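Local coordinates for protein SmhB (Serratia marcescens, PDB 6ZZ5) that forms one component of Smh, a tripartite alpha-pore-forming toxin, here in its soluble state and probably destined to insert into target membranes as part of the pore, at residues I3-M8 with D81-Q86; E100-A105 with S307-L312; K112-Q117 with E291-N296; E118-T123 with Q280-W285. All coordinates share one frame; numbering follows the deposited sequence.

Contact 1 of 4, residues I3-M8 with D81-Q86; sequences IPTLYM and DYFETQ. With EDO (1,2-ethanediol), chain I.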
loop_
_atom_site.group_PDB
_atom_site.type_symbol
_atom_site.label_atom_id
_atom_site.label_comp_id
_atom_site.label_asym_id
_atom_site.label_seq_id
_atom_site.Cartn_x
_atom_site.Cartn_y
_atom_site.Cartn_z
ATOM N N ILE A 3 24.245 3.869 9.167
ATOM C CA ILE A 3 23.390 3.892 7.953
ATOM C C ILE A 3 22.240 2.892 8.129
ATOM O O ILE A 3 21.128 3.227 7.724
ATOM C CB ILE A 3 24.140 3.749 6.583
ATOM C CG1 ILE A 3 23.195 4.036 5.414
ATOM C CG2 ILE A 3 24.846 2.415 6.333
ATOM C CD1 ILE A 3 22.427 5.346 5.529
ATOM N N PRO A 4 22.397 1.686 8.723
ATOM C CA PRO A 4 21.253 0.798 8.919
ATOM C C PRO A 4 20.058 1.500 9.569
ATOM O O PRO A 4 18.944 1.174 9.165
ATOM C CB PRO A 4 21.750 -0.376 9.785
ATOM C CG PRO A 4 23.241 -0.398 9.527
ATOM C CD PRO A 4 23.652 1.037 9.175
ATOM N N THR A 5 20.270 2.388 10.540
ATOM C CA THR A 5 19.147 3.024 11.249
ATOM C C THR A 5 18.348 3.901 10.269
ATOM O O THR A 5 17.114 3.953 10.376
ATOM C CB THR A 5 19.598 3.799 12.483
ATOM O OG1 THR A 5 20.168 2.836 13.358
ATOM C CG2 THR A 5 18.435 4.524 13.112
ATOM N N LEU A 6 19.012 4.556 9.335
ATOM C CA LEU A 6 18.336 5.440 8.337
ATOM C C LEU A 6 17.669 4.565 7.273
ATOM O O LEU A 6 16.572 4.976 6.856
ATOM C CB LEU A 6 19.338 6.435 7.744
ATOM C CG LEU A 6 20.008 7.354 8.784
ATOM C CD1 LEU A 6 21.083 8.234 8.150
ATOM C CD2 LEU A 6 18.990 8.190 9.569
ATOM N N TYR A 7 18.264 3.411 6.921
ATOM C CA TYR A 7 17.630 2.471 5.964
ATOM C C TYR A 7 16.375 1.908 6.630
ATOM O O TYR A 7 15.348 1.805 5.954
ATOM C CB TYR A 7 18.518 1.282 5.590
ATOM C CG TYR A 7 19.682 1.508 4.676
ATOM C CD1 TYR A 7 19.595 2.371 3.591
ATOM C CD2 TYR A 7 20.849 0.758 4.821
ATOM C CE1 TYR A 7 20.662 2.532 2.715
ATOM C CE2 TYR A 7 21.943 0.939 3.982
ATOM C CZ TYR A 7 21.837 1.818 2.914
ATOM O OH TYR A 7 22.896 1.983 2.067
ATOM N N MET A 8 16.467 1.524 7.918
ATOM C CA MET A 8 15.310 1.074 8.731
ATOM C C MET A 8 14.194 2.125 8.686
ATOM O O MET A 8 13.036 1.753 8.452
ATOM C CB MET A 8 15.679 0.766 10.179
ATOM C CG MET A 8 16.629 -0.475 10.329
ATOM S SD MET A 8 15.802 -2.051 9.994
ATOM C CE MET A 8 14.739 -2.030 11.464
ATOM N N ASP A 81 10.296 -2.038 19.069
ATOM C CA ASP A 81 10.828 -2.882 20.172
ATOM C C ASP A 81 12.338 -3.037 19.967
ATOM O O ASP A 81 13.060 -3.009 20.983
ATOM C CB ASP A 81 10.157 -4.239 20.298
ATOM C CG ASP A 81 10.839 -5.085 21.373
ATOM O OD1 ASP A 81 11.078 -4.576 22.531
ATOM O OD2 ASP A 81 11.265 -6.161 20.992
ATOM N N TYR A 82 12.802 -3.150 18.730
ATOM C CA TYR A 82 14.259 -3.242 18.442
ATOM C C TYR A 82 14.966 -1.988 18.990
ATOM O O TYR A 82 15.919 -2.101 19.739
ATOM C CB TYR A 82 14.626 -3.471 16.965
ATOM C CG TYR A 82 16.115 -3.319 16.872
ATOM C CD1 TYR A 82 16.955 -4.350 17.260
ATOM C CD2 TYR A 82 16.674 -2.081 16.627
ATOM C CE1 TYR A 82 18.327 -4.174 17.319
ATOM C CE2 TYR A 82 18.045 -1.878 16.712
ATOM C CZ TYR A 82 18.873 -2.922 17.099
ATOM O OH TYR A 82 20.220 -2.720 17.221
ATOM N N PHE A 83 14.486 -0.792 18.651
ATOM C CA PHE A 83 15.158 0.464 18.986
ATOM C C PHE A 83 14.990 0.747 20.481
ATOM O O PHE A 83 15.915 1.346 21.059
ATOM C CB PHE A 83 14.761 1.589 18.020
ATOM C CG PHE A 83 15.516 1.484 16.725
ATOM C CD1 PHE A 83 16.894 1.638 16.687
ATOM C CD2 PHE A 83 14.877 1.096 15.547
ATOM C CE1 PHE A 83 17.598 1.500 15.492
ATOM C CE2 PHE A 83 15.596 0.941 14.369
ATOM C CZ PHE A 83 16.948 1.139 14.340
ATOM N N GLU A 84 13.888 0.346 21.101
ATOM C CA GLU A 84 13.765 0.444 22.574
ATOM C C GLU A 84 14.839 -0.455 23.237
ATOM O O GLU A 84 15.447 -0.067 24.219
ATOM C CB GLU A 84 12.346 0.102 23.062
ATOM C CG GLU A 84 11.305 1.136 22.702
ATOM C CD GLU A 84 11.446 2.480 23.405
ATOM O OE1 GLU A 84 12.360 2.611 24.245
ATOM O OE2 GLU A 84 10.595 3.383 23.128
ATOM N N THR A 85 15.055 -1.640 22.718
ATOM C CA THR A 85 16.080 -2.570 23.254
ATOM C C THR A 85 17.472 -1.956 22.985
ATOM O O THR A 85 18.324 -2.032 23.871
ATOM C CB THR A 85 15.942 -3.933 22.598
ATOM O OG1 THR A 85 14.635 -4.441 22.901
ATOM C CG2 THR A 85 16.987 -4.886 23.116
ATOM N N GLN A 86 17.684 -1.345 21.836
ATOM C CA GLN A 86 18.980 -0.709 21.524
ATOM C C GLN A 86 19.182 0.441 22.510
ATOM O O GLN A 86 20.300 0.583 23.019
ATOM C CB GLN A 86 19.093 -0.308 20.071
ATOM C CG GLN A 86 20.509 0.125 19.701
ATOM C CD GLN A 86 20.656 0.607 18.281
ATOM O OE1 GLN A 86 20.732 -0.201 17.351
ATOM N NE2 GLN A 86 20.686 1.919 18.116
HETATM C C1 EDO I . 24.370 0.325 16.234
HETATM O O1 EDO I . 24.889 1.247 15.289
HETATM C C2 EDO I . 23.352 -0.558 15.631
HETATM O O2 EDO I . 22.237 0.173 15.159
HETATM O O HOH W 1 21.127 3.410 15.703
#

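Contact 2 of 4, residues E100-A105 with S307-L312; sequences EQWLSA and SFLRQL. With SO4 (sulfate ion), chain D.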
loop_
_atom_site.group_PDB
_atom_site.type_symbol
_atom_site.label_atom_id
_atom_site.label_comp_id
_atom_site.label_asym_id
_atom_site.label_seq_id
_atom_site.Cartn_x
_atom_site.Cartn_y
_atom_site.Cartn_z
ATOM N N GLU A 100 32.365 -9.412 28.687
ATOM C CA GLU A 100 31.493 -10.609 28.654
ATOM C C GLU A 100 30.033 -10.140 28.448
ATOM O O GLU A 100 29.296 -10.787 27.714
ATOM C CB GLU A 100 31.656 -11.308 29.987
ATOM C CG GLU A 100 30.888 -12.568 30.117
ATOM C CD GLU A 100 31.089 -13.189 31.489
ATOM O OE1 GLU A 100 31.292 -14.389 31.522
ATOM O OE2 GLU A 100 30.972 -12.466 32.518
ATOM N N GLN A 101 29.605 -9.148 29.206
ATOM C CA GLN A 101 28.213 -8.618 29.115
ATOM C C GLN A 101 27.961 -8.027 27.738
ATOM O O GLN A 101 26.879 -8.297 27.161
ATOM C CB GLN A 101 28.016 -7.602 30.226
ATOM C CG GLN A 101 27.919 -8.268 31.588
ATOM C CD GLN A 101 27.642 -7.300 32.688
ATOM O OE1 GLN A 101 28.436 -6.410 32.954
ATOM N NE2 GLN A 101 26.536 -7.534 33.394
ATOM N N TRP A 102 28.938 -7.311 27.176
ATOM C CA TRP A 102 28.795 -6.740 25.811
ATOM C C TRP A 102 28.678 -7.862 24.775
ATOM O O TRP A 102 27.824 -7.730 23.869
ATOM C CB TRP A 102 29.945 -5.805 25.473
ATOM C CG TRP A 102 29.751 -4.425 25.966
ATOM C CD1 TRP A 102 30.447 -3.811 26.966
ATOM C CD2 TRP A 102 28.876 -3.445 25.403
ATOM N NE1 TRP A 102 30.012 -2.533 27.092
ATOM C CE2 TRP A 102 29.069 -2.273 26.150
ATOM C CE3 TRP A 102 27.955 -3.447 24.369
ATOM C CZ2 TRP A 102 28.368 -1.112 25.900
ATOM C CZ3 TRP A 102 27.268 -2.281 24.096
ATOM C CH2 TRP A 102 27.499 -1.125 24.846
ATOM N N LEU A 103 29.458 -8.939 24.900
ATOM C CA LEU A 103 29.353 -10.093 23.980
ATOM C C LEU A 103 27.941 -10.698 24.118
ATOM O O LEU A 103 27.347 -11.039 23.095
ATOM C CB LEU A 103 30.411 -11.163 24.302
ATOM C CG LEU A 103 31.844 -10.785 23.920
ATOM C CD1 LEU A 103 32.832 -11.729 24.613
ATOM C CD2 LEU A 103 32.038 -10.794 22.389
ATOM N N SER A 104 27.433 -10.895 25.339
ATOM C CA SER A 104 26.079 -11.492 25.486
ATOM C C SER A 104 25.049 -10.538 24.864
ATOM O O SER A 104 24.163 -11.007 24.120
ATOM C CB SER A 104 25.763 -11.798 26.926
ATOM O OG SER A 104 26.699 -12.724 27.430
ATOM N N ALA A 105 25.154 -9.250 25.162
ATOM C CA ALA A 105 24.228 -8.211 24.654
ATOM C C ALA A 105 24.212 -8.281 23.129
ATOM O O ALA A 105 23.077 -8.326 22.540
ATOM C CB ALA A 105 24.587 -6.830 25.149
ATOM N N SER A 307 35.335 0.175 24.663
ATOM C CA SER A 307 35.336 1.640 24.454
ATOM C C SER A 307 34.676 1.986 23.108
ATOM O O SER A 307 33.881 2.934 23.046
ATOM C CB SER A 307 36.739 2.175 24.564
ATOM O OG SER A 307 36.678 3.564 24.475
ATOM N N PHE A 308 34.932 1.186 22.077
ATOM C CA PHE A 308 34.353 1.390 20.736
ATOM C C PHE A 308 32.832 1.279 20.860
ATOM O O PHE A 308 32.076 2.080 20.316
ATOM C CB PHE A 308 34.904 0.345 19.777
ATOM C CG PHE A 308 34.374 0.491 18.392
ATOM C CD1 PHE A 308 35.027 1.309 17.485
ATOM C CD2 PHE A 308 33.267 -0.230 17.978
ATOM C CE1 PHE A 308 34.574 1.427 16.177
ATOM C CE2 PHE A 308 32.810 -0.105 16.670
ATOM C CZ PHE A 308 33.452 0.732 15.770
ATOM N N LEU A 309 32.378 0.261 21.570
ATOM C CA LEU A 309 30.922 -0.022 21.711
ATOM C C LEU A 309 30.242 1.046 22.580
ATOM O O LEU A 309 29.124 1.454 22.242
ATOM C CB LEU A 309 30.745 -1.418 22.291
ATOM C CG LEU A 309 31.109 -2.539 21.316
ATOM C CD1 LEU A 309 31.250 -3.836 22.073
ATOM C CD2 LEU A 309 30.059 -2.640 20.213
ATOM N N ARG A 310 30.900 1.501 23.641
ATOM C CA ARG A 310 30.370 2.654 24.398
ATOM C C ARG A 310 30.145 3.839 23.445
ATOM O O ARG A 310 29.021 4.380 23.459
ATOM C CB ARG A 310 31.282 2.971 25.573
ATOM C CG ARG A 310 31.330 1.846 26.583
ATOM C CD ARG A 310 31.887 2.279 27.935
ATOM N NE ARG A 310 33.308 2.172 27.838
ATOM C CZ ARG A 310 34.075 1.173 28.287
ATOM N NH1 ARG A 310 33.601 0.142 28.969
ATOM N NH2 ARG A 310 35.362 1.227 28.050
ATOM N N GLN A 311 31.155 4.209 22.647
ATOM C CA GLN A 311 31.080 5.346 21.691
ATOM C C GLN A 311 29.894 5.101 20.754
ATOM O O GLN A 311 29.057 6.018 20.552
ATOM C CB GLN A 311 32.387 5.522 20.895
ATOM C CG GLN A 311 32.494 6.782 20.016
ATOM C CD GLN A 311 31.670 6.854 18.729
ATOM O OE1 GLN A 311 31.458 5.843 18.025
ATOM N NE2 GLN A 311 31.172 8.061 18.408
ATOM N N LEU A 312 29.812 3.904 20.170
ATOM C CA LEU A 312 28.850 3.623 19.095
ATOM C C LEU A 312 27.426 3.681 19.643
ATOM O O LEU A 312 26.559 4.326 19.012
ATOM C CB LEU A 312 29.155 2.254 18.518
ATOM C CG LEU A 312 28.210 1.846 17.388
ATOM C CD1 LEU A 312 28.429 2.724 16.185
ATOM C CD2 LEU A 312 28.453 0.404 17.031
HETATM S S SO4 D . 36.904 -2.009 29.484
HETATM O O1 SO4 D . 35.501 -2.375 29.488
HETATM O O2 SO4 D . 37.383 -1.922 30.830
HETATM O O3 SO4 D . 37.059 -0.742 28.834
HETATM O O4 SO4 D . 37.655 -2.991 28.752
HETATM O O HOH W 2 30.892 -0.717 29.471
#

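Contact 3 of 4, residues K112-Q117 with E291-N296; sequences KAKEYQ and ELETLN. With EDO (1,2-ethanediol), chain J; EDO (1,2-ethanediol), chain I.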
loop_
_atom_site.group_PDB
_atom_site.type_symbol
_atom_site.label_atom_id
_atom_site.label_comp_id
_atom_site.label_asym_id
_atom_site.label_seq_id
_atom_site.Cartn_x
_atom_site.Cartn_y
_atom_site.Cartn_z
ATOM N N LYS A 112 17.552 -11.188 18.290
ATOM C CA LYS A 112 16.217 -10.537 18.221
ATOM C C LYS A 112 16.066 -9.841 16.843
ATOM O O LYS A 112 15.017 -10.013 16.180
ATOM C CB LYS A 112 16.034 -9.648 19.451
ATOM C CG LYS A 112 14.674 -8.958 19.543
ATOM C CD LYS A 112 13.525 -9.981 19.705
ATOM C CE LYS A 112 13.831 -11.136 20.636
ATOM N NZ LYS A 112 12.740 -11.378 21.601
ATOM N N ALA A 113 17.047 -9.087 16.390
ATOM C CA ALA A 113 17.031 -8.441 15.065
ATOM C C ALA A 113 16.817 -9.516 13.988
ATOM O O ALA A 113 16.083 -9.254 13.030
ATOM C CB ALA A 113 18.286 -7.645 14.789
ATOM N N LYS A 114 17.515 -10.637 14.066
ATOM C CA LYS A 114 17.376 -11.735 13.072
ATOM C C LYS A 114 15.945 -12.288 13.062
ATOM O O LYS A 114 15.461 -12.671 11.983
ATOM C CB LYS A 114 18.328 -12.882 13.369
ATOM C CG LYS A 114 19.750 -12.633 12.913
ATOM C CD LYS A 114 20.666 -13.813 13.146
ATOM C CE LYS A 114 21.549 -13.609 14.359
ATOM N NZ LYS A 114 22.326 -14.829 14.671
ATOM N N GLU A 115 15.296 -12.375 14.216
ATOM C CA GLU A 115 13.906 -12.855 14.300
ATOM C C GLU A 115 13.028 -11.814 13.586
ATOM O O GLU A 115 12.125 -12.198 12.837
ATOM C CB GLU A 115 13.584 -13.123 15.766
ATOM C CG GLU A 115 12.154 -13.407 16.079
ATOM C CD GLU A 115 11.853 -13.374 17.595
ATOM O OE1 GLU A 115 12.673 -13.893 18.418
ATOM O OE2 GLU A 115 10.802 -12.802 17.974
ATOM N N TYR A 116 13.268 -10.525 13.785
ATOM C CA TYR A 116 12.443 -9.460 13.149
ATOM C C TYR A 116 12.706 -9.454 11.637
ATOM O O TYR A 116 11.783 -9.238 10.856
ATOM C CB TYR A 116 12.680 -8.101 13.800
ATOM C CG TYR A 116 12.218 -7.994 15.236
ATOM C CD1 TYR A 116 11.202 -8.800 15.710
ATOM C CD2 TYR A 116 12.780 -7.081 16.115
ATOM C CE1 TYR A 116 10.739 -8.716 17.016
ATOM C CE2 TYR A 116 12.322 -6.979 17.440
ATOM C CZ TYR A 116 11.270 -7.767 17.870
ATOM O OH TYR A 116 10.819 -7.738 19.163
ATOM N N GLN A 117 13.939 -9.684 11.243
ATOM C CA GLN A 117 14.318 -9.802 9.824
ATOM C C GLN A 117 13.534 -10.952 9.188
ATOM O O GLN A 117 13.007 -10.745 8.087
ATOM C CB GLN A 117 15.818 -10.035 9.667
ATOM C CG GLN A 117 16.203 -10.142 8.208
ATOM C CD GLN A 117 17.692 -10.253 8.039
ATOM O OE1 GLN A 117 18.475 -9.935 8.945
ATOM N NE2 GLN A 117 18.082 -10.663 6.848
ATOM N N GLU A 291 25.291 -5.678 10.680
ATOM C CA GLU A 291 26.102 -4.794 11.536
ATOM C C GLU A 291 26.248 -5.441 12.924
ATOM O O GLU A 291 27.405 -5.480 13.466
ATOM C CB GLU A 291 25.556 -3.376 11.622
ATOM C CG GLU A 291 26.514 -2.485 12.396
ATOM C CD GLU A 291 26.219 -0.999 12.588
ATOM O OE1 GLU A 291 25.467 -0.390 11.776
ATOM O OE2 GLU A 291 26.781 -0.429 13.563
ATOM N N LEU A 292 25.160 -5.866 13.537
ATOM C CA LEU A 292 25.216 -6.349 14.936
ATOM C C LEU A 292 26.073 -7.609 15.001
ATOM O O LEU A 292 26.810 -7.783 16.006
ATOM C CB LEU A 292 23.794 -6.634 15.427
ATOM C CG LEU A 292 22.942 -5.389 15.599
ATOM C CD1 LEU A 292 21.507 -5.826 15.854
ATOM C CD2 LEU A 292 23.465 -4.584 16.797
ATOM N N GLU A 293 25.945 -8.505 14.012
ATOM C CA GLU A 293 26.764 -9.737 13.941
ATOM C C GLU A 293 28.240 -9.361 13.783
ATOM O O GLU A 293 29.063 -9.985 14.441
ATOM C CB GLU A 293 26.314 -10.664 12.808
ATOM C CG GLU A 293 25.009 -11.372 13.151
ATOM C CD GLU A 293 24.249 -12.029 12.005
ATOM O OE1 GLU A 293 24.789 -12.060 10.901
ATOM O OE2 GLU A 293 23.090 -12.489 12.237
ATOM N N THR A 294 28.554 -8.370 12.952
ATOM C CA THR A 294 29.949 -7.911 12.756
ATOM C C THR A 294 30.532 -7.361 14.065
ATOM O O THR A 294 31.716 -7.698 14.385
ATOM C CB THR A 294 30.058 -6.946 11.576
ATOM O OG1 THR A 294 29.492 -7.666 10.488
ATOM C CG2 THR A 294 31.494 -6.636 11.215
ATOM N N LEU A 295 29.780 -6.552 14.788
ATOM C CA LEU A 295 30.225 -6.022 16.094
ATOM C C LEU A 295 30.568 -7.185 17.023
ATOM O O LEU A 295 31.634 -7.142 17.699
ATOM C CB LEU A 295 29.149 -5.115 16.687
ATOM C CG LEU A 295 28.887 -3.815 15.908
ATOM C CD1 LEU A 295 27.645 -3.138 16.440
ATOM C CD2 LEU A 295 30.062 -2.841 15.959
ATOM N N ASN A 296 29.680 -8.174 17.107
ATOM C CA ASN A 296 29.810 -9.357 18.003
ATOM C C ASN A 296 31.099 -10.123 17.674
ATOM O O ASN A 296 31.890 -10.352 18.559
ATOM C CB ASN A 296 28.566 -10.260 17.888
ATOM C CG ASN A 296 28.524 -11.262 19.026
ATOM O OD1 ASN A 296 29.371 -11.242 19.903
ATOM N ND2 ASN A 296 27.468 -12.030 19.111
HETATM C C1 EDO J . 26.662 3.882 12.170
HETATM O O1 EDO J . 25.425 4.541 11.941
HETATM C C2 EDO J . 26.537 2.445 11.882
HETATM O O2 EDO J . 25.246 1.971 12.233
HETATM C C1 EDO I . 24.370 0.325 16.234
HETATM O O1 EDO I . 24.889 1.247 15.289
HETATM C C2 EDO I . 23.352 -0.558 15.631
HETATM O O2 EDO I . 22.237 0.173 15.159
#

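Contact 4 of 4, residues E118-T123 with Q280-W285; sequences EVSANT and QMNNAW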
loop_
_atom_site.group_PDB
_atom_site.type_symbol
_atom_site.label_atom_id
_atom_site.label_comp_id
_atom_site.label_asym_id
_atom_site.label_seq_id
_atom_site.Cartn_x
_atom_site.Cartn_y
_atom_site.Cartn_z
ATOM N N GLU A 118 13.479 -12.103 9.847
ATOM C CA GLU A 118 12.756 -13.295 9.328
ATOM C C GLU A 118 11.269 -12.973 9.221
ATOM O O GLU A 118 10.654 -13.445 8.258
ATOM C CB GLU A 118 12.998 -14.548 10.167
ATOM C CG GLU A 118 12.454 -15.818 9.525
ATOM C CD GLU A 118 12.886 -16.132 8.092
ATOM O OE1 GLU A 118 13.905 -15.572 7.588
ATOM O OE2 GLU A 118 12.172 -16.921 7.477
ATOM N N VAL A 119 10.696 -12.214 10.159
ATOM C CA VAL A 119 9.294 -11.761 10.016
ATOM C C VAL A 119 9.172 -10.931 8.710
ATOM O O VAL A 119 8.219 -11.144 7.965
ATOM C CB VAL A 119 8.793 -10.976 11.234
ATOM C CG1 VAL A 119 7.450 -10.352 10.913
ATOM C CG2 VAL A 119 8.763 -11.889 12.462
ATOM N N SER A 120 10.100 -10.007 8.460
ATOM C CA SER A 120 10.039 -9.106 7.295
ATOM C C SER A 120 10.142 -9.961 6.022
ATOM O O SER A 120 9.517 -9.628 5.014
ATOM C CB SER A 120 11.051 -8.003 7.380
ATOM O OG SER A 120 12.344 -8.473 6.964
ATOM N N ALA A 121 10.956 -10.999 6.058
ATOM C CA ALA A 121 11.190 -11.931 4.946
ATOM C C ALA A 121 9.921 -12.768 4.694
ATOM O O ALA A 121 9.565 -12.953 3.521
ATOM C CB ALA A 121 12.369 -12.810 5.232
ATOM N N ASN A 122 9.241 -13.253 5.732
ATOM C CA ASN A 122 7.950 -13.990 5.570
ATOM C C ASN A 122 6.905 -13.050 4.957
ATOM O O ASN A 122 6.206 -13.461 4.051
ATOM C CB ASN A 122 7.523 -14.694 6.859
ATOM C CG ASN A 122 8.382 -15.923 7.088
ATOM O OD1 ASN A 122 8.961 -16.467 6.123
ATOM N ND2 ASN A 122 8.508 -16.362 8.335
ATOM N N THR A 123 6.840 -11.811 5.391
ATOM C CA THR A 123 5.934 -10.787 4.832
ATOM C C THR A 123 6.220 -10.593 3.339
ATOM O O THR A 123 5.262 -10.620 2.551
ATOM C CB THR A 123 6.020 -9.481 5.630
ATOM O OG1 THR A 123 5.619 -9.815 6.961
ATOM C CG2 THR A 123 5.084 -8.427 5.092
ATOM N N GLN A 280 12.560 -3.671 0.272
ATOM C CA GLN A 280 13.350 -2.570 0.899
ATOM C C GLN A 280 13.365 -2.782 2.436
ATOM O O GLN A 280 14.434 -2.697 3.032
ATOM C CB GLN A 280 12.778 -1.231 0.454
ATOM C CG GLN A 280 13.430 -0.026 1.114
ATOM C CD GLN A 280 12.833 1.338 0.807
ATOM O OE1 GLN A 280 11.756 1.474 0.253
ATOM N NE2 GLN A 280 13.482 2.385 1.302
ATOM N N MET A 281 12.247 -3.104 3.063
ATOM C CA MET A 281 12.193 -3.287 4.545
ATOM C C MET A 281 13.074 -4.458 4.945
ATOM O O MET A 281 13.854 -4.276 5.880
ATOM C CB MET A 281 10.765 -3.490 5.060
ATOM C CG MET A 281 10.631 -3.362 6.556
ATOM S SD MET A 281 11.025 -1.735 7.209
ATOM C CE MET A 281 12.568 -2.119 8.035
ATOM N N ASN A 282 12.954 -5.614 4.281
ATOM C CA ASN A 282 13.797 -6.814 4.564
ATOM C C ASN A 282 15.270 -6.461 4.378
ATOM O O ASN A 282 16.081 -6.897 5.183
ATOM C CB ASN A 282 13.393 -7.975 3.644
ATOM C CG ASN A 282 13.960 -9.319 3.993
ATOM O OD1 ASN A 282 14.831 -9.476 4.863
ATOM N ND2 ASN A 282 13.459 -10.324 3.310
ATOM N N ASN A 283 15.622 -5.724 3.320
ATOM C CA ASN A 283 17.022 -5.332 3.067
ATOM C C ASN A 283 17.539 -4.441 4.214
ATOM O O ASN A 283 18.727 -4.553 4.596
ATOM C CB ASN A 283 17.166 -4.587 1.744
ATOM C CG ASN A 283 16.998 -5.494 0.544
ATOM O OD1 ASN A 283 17.068 -6.704 0.672
ATOM N ND2 ASN A 283 16.768 -4.878 -0.595
ATOM N N ALA A 284 16.680 -3.617 4.796
ATOM C CA ALA A 284 17.072 -2.723 5.912
ATOM C C ALA A 284 17.314 -3.570 7.173
ATOM O O ALA A 284 18.380 -3.396 7.806
ATOM C CB ALA A 284 16.054 -1.627 6.085
ATOM N N TRP A 285 16.457 -4.539 7.481
ATOM C CA TRP A 285 16.739 -5.461 8.604
ATOM C C TRP A 285 18.054 -6.198 8.343
ATOM O O TRP A 285 18.797 -6.393 9.292
ATOM C CB TRP A 285 15.594 -6.450 8.795
ATOM C CG TRP A 285 14.393 -5.887 9.462
ATOM C CD1 TRP A 285 13.148 -5.681 8.921
ATOM C CD2 TRP A 285 14.276 -5.568 10.860
ATOM N NE1 TRP A 285 12.283 -5.218 9.870
ATOM C CE2 TRP A 285 12.937 -5.135 11.070
ATOM C CE3 TRP A 285 15.178 -5.551 11.927
ATOM C CZ2 TRP A 285 12.456 -4.753 12.316
ATOM C CZ3 TRP A 285 14.694 -5.193 13.168
ATOM C CH2 TRP A 285 13.369 -4.743 13.338
#

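Contact 1 of 4, residues I3-M8 with D81-Q86
Phe83 reaches from helix 44-92 to Thr5 and Met8 on helix 4-30, and its ring carries the contact between these two segments. Thr5 touches the ring rim with both branches: OG1, anti to the carbonyl carbon (chi1 -63°), lies 3.6 Å from CE1 of Phe83, near the ring plane, and the methyl CG2 lies 3.9 Å from CZ. Threonine suits the place because its methyl packs on Phe83 while its hydroxyl meets water. CB of Met8 is 4.2 Å from CE2 of Phe83, a looser apolar touch. CD2 of Tyr82 lies over the centre of one Phe83 face. The other half of the contact is wet. One water joins OG1 of Thr5, at 2.6 Å, to NE2 of Gln86, whose OE1 takes a 2.6 Å hydrogen bond from Tyr82 OH and another from an ethanediol, probably from the crystallisation liquor. Helix 321-336 borders this pair through Val324 on Thr5 and Leu325 on Phe83, while helix 252-300 meets Met8 with Trp285 and Tyr82 with Leu292.

Contact 2 of 4, residues E100-A105 with S307-L312
Trp102 lays one face of its indole against Leu309. CB of Leu309 stands 3.9 Å from the centroid of the six-membered ring and only 7° off its normal, a CH-pi contact made almost squarely over the face. The two side chains run past each other in opposite directions, and CG of Leu309, anti to its carbonyl carbon (chi1 -71°), leads CD1 back along the indole to 4.0 Å from CE3 of Trp102. A broad, flat indole and a branched aliphatic chain fit each other well here. The contact ties helix 99-151 to helix 306-319 near one end of an elongated helical bundle, and Leu299 of helix 252-300 packs on both Trp102 and Leu309. Arg310 approaches the indole obliquely with CG, 4.2 Å from CZ2 of Trp102, and then bends at chi3 (-86°). One water accepts from both NE1 of Trp102, at 3.1 Å, and NH1 of Arg310. At the guanidinium edge, NH2 of Arg310 gives a nearly straight 2.7 Å hydrogen bond to O3 of a sulfate, probably from the crystallisation liquor, and NH1 reaches O1 of the same ion at 3.2 Å.

Contact 3 of 4, residues K112-Q117 with E291-N296
Apolar packing between Ala113 and Leu292 forms the buried side of this contact: CB of Ala113 lies 3.8 Å from CD1 of Leu292, whose CG is anti to its carbonyl carbon (chi1 -69°) and leads that methyl across. Alanine's small side chain leaves room for the leucine branch between the helices, and Tyr82 of helix 44-92 and Val109 also pack on Leu292. The charged pair lies toward the outside, where Lys114 and Glu293 are drawn together across the helices. NZ of Lys114 is 3.5 Å from OE2 of Glu293, a salt bridge whose carboxylate position is doubtful in the model. The same NZ has a weak, long ion pair with Asp111. Long charged chains suit this outer margin, where they border solvent. On another side of helix 252-300, Glu291 meets two ethanediol molecules, probably from the crystallisation liquor; OE2 accepts from O1 of one at 3.1 Å. An apolar seam with a charged pair at its margin is characteristic of the helix packing in a long soluble bundle, here between helices 99-151 and 252-300.

Contact 4 of 4, residues E118-T123 with Q280-W285
The indole of Trp285 meets Ser120 obliquely, with CB of Ser120 3.5 Å from CD1 of Trp285, and at its pyrrole end NE1 is hydrogen-bonded to Asn75 of helix 44-92. The setting is an antiparallel pair within a helical bundle: the short segments of helices 99-151 and 252-300 run at 161° to each other, their axes 8.7 Å apart at closest approach. The small side chains of Ser120 and Ala121 suit this closeness: CA of Ser120 is 5.2 Å from CA of Asn282. The amide of Asn282 is the second flat group. It extends toward Ala121, its CG anti to its backbone N (chi1 -168°), although which end of the amide is oxygen and which nitrogen is doubtful. Alanine suits its place because a bare methyl leaves room for the end of the amide. Met8 and Ile79 from two other helices also touch Trp285, so the indole is wedged deep in the bundle. The hydroxyl of Ser120 is hydrogen-bonded to the carbonyl O of Gln117 in its own helix, and its OG sits 3.3 Å from CA of Asn282.

Contacts 2, 3 and 4 all use helix 99-151, and contacts 3 and 4 pair it with the same partner, helix 252-300. Their centres, 13 Å apart, form successive points of one antiparallel helix pair. Along the chain, contact 4 nests inside the loop closed by contact 3, and contact 3 inside that closed by contact 2, whose second helix, 306-319, follows 252-300. Contact 1 closes earlier, between helices 4-30 and 44-92, yet touches contacts 3 and 4: Asp81 meets Tyr116, and Met8 meets Trp285. Contacts 2 and 4 lie farthest apart, with centres about 26 Å from each other. The bundle of this soluble toxin component is thus closed by helices distant in sequence, while contact 1 stays within the N-terminal third.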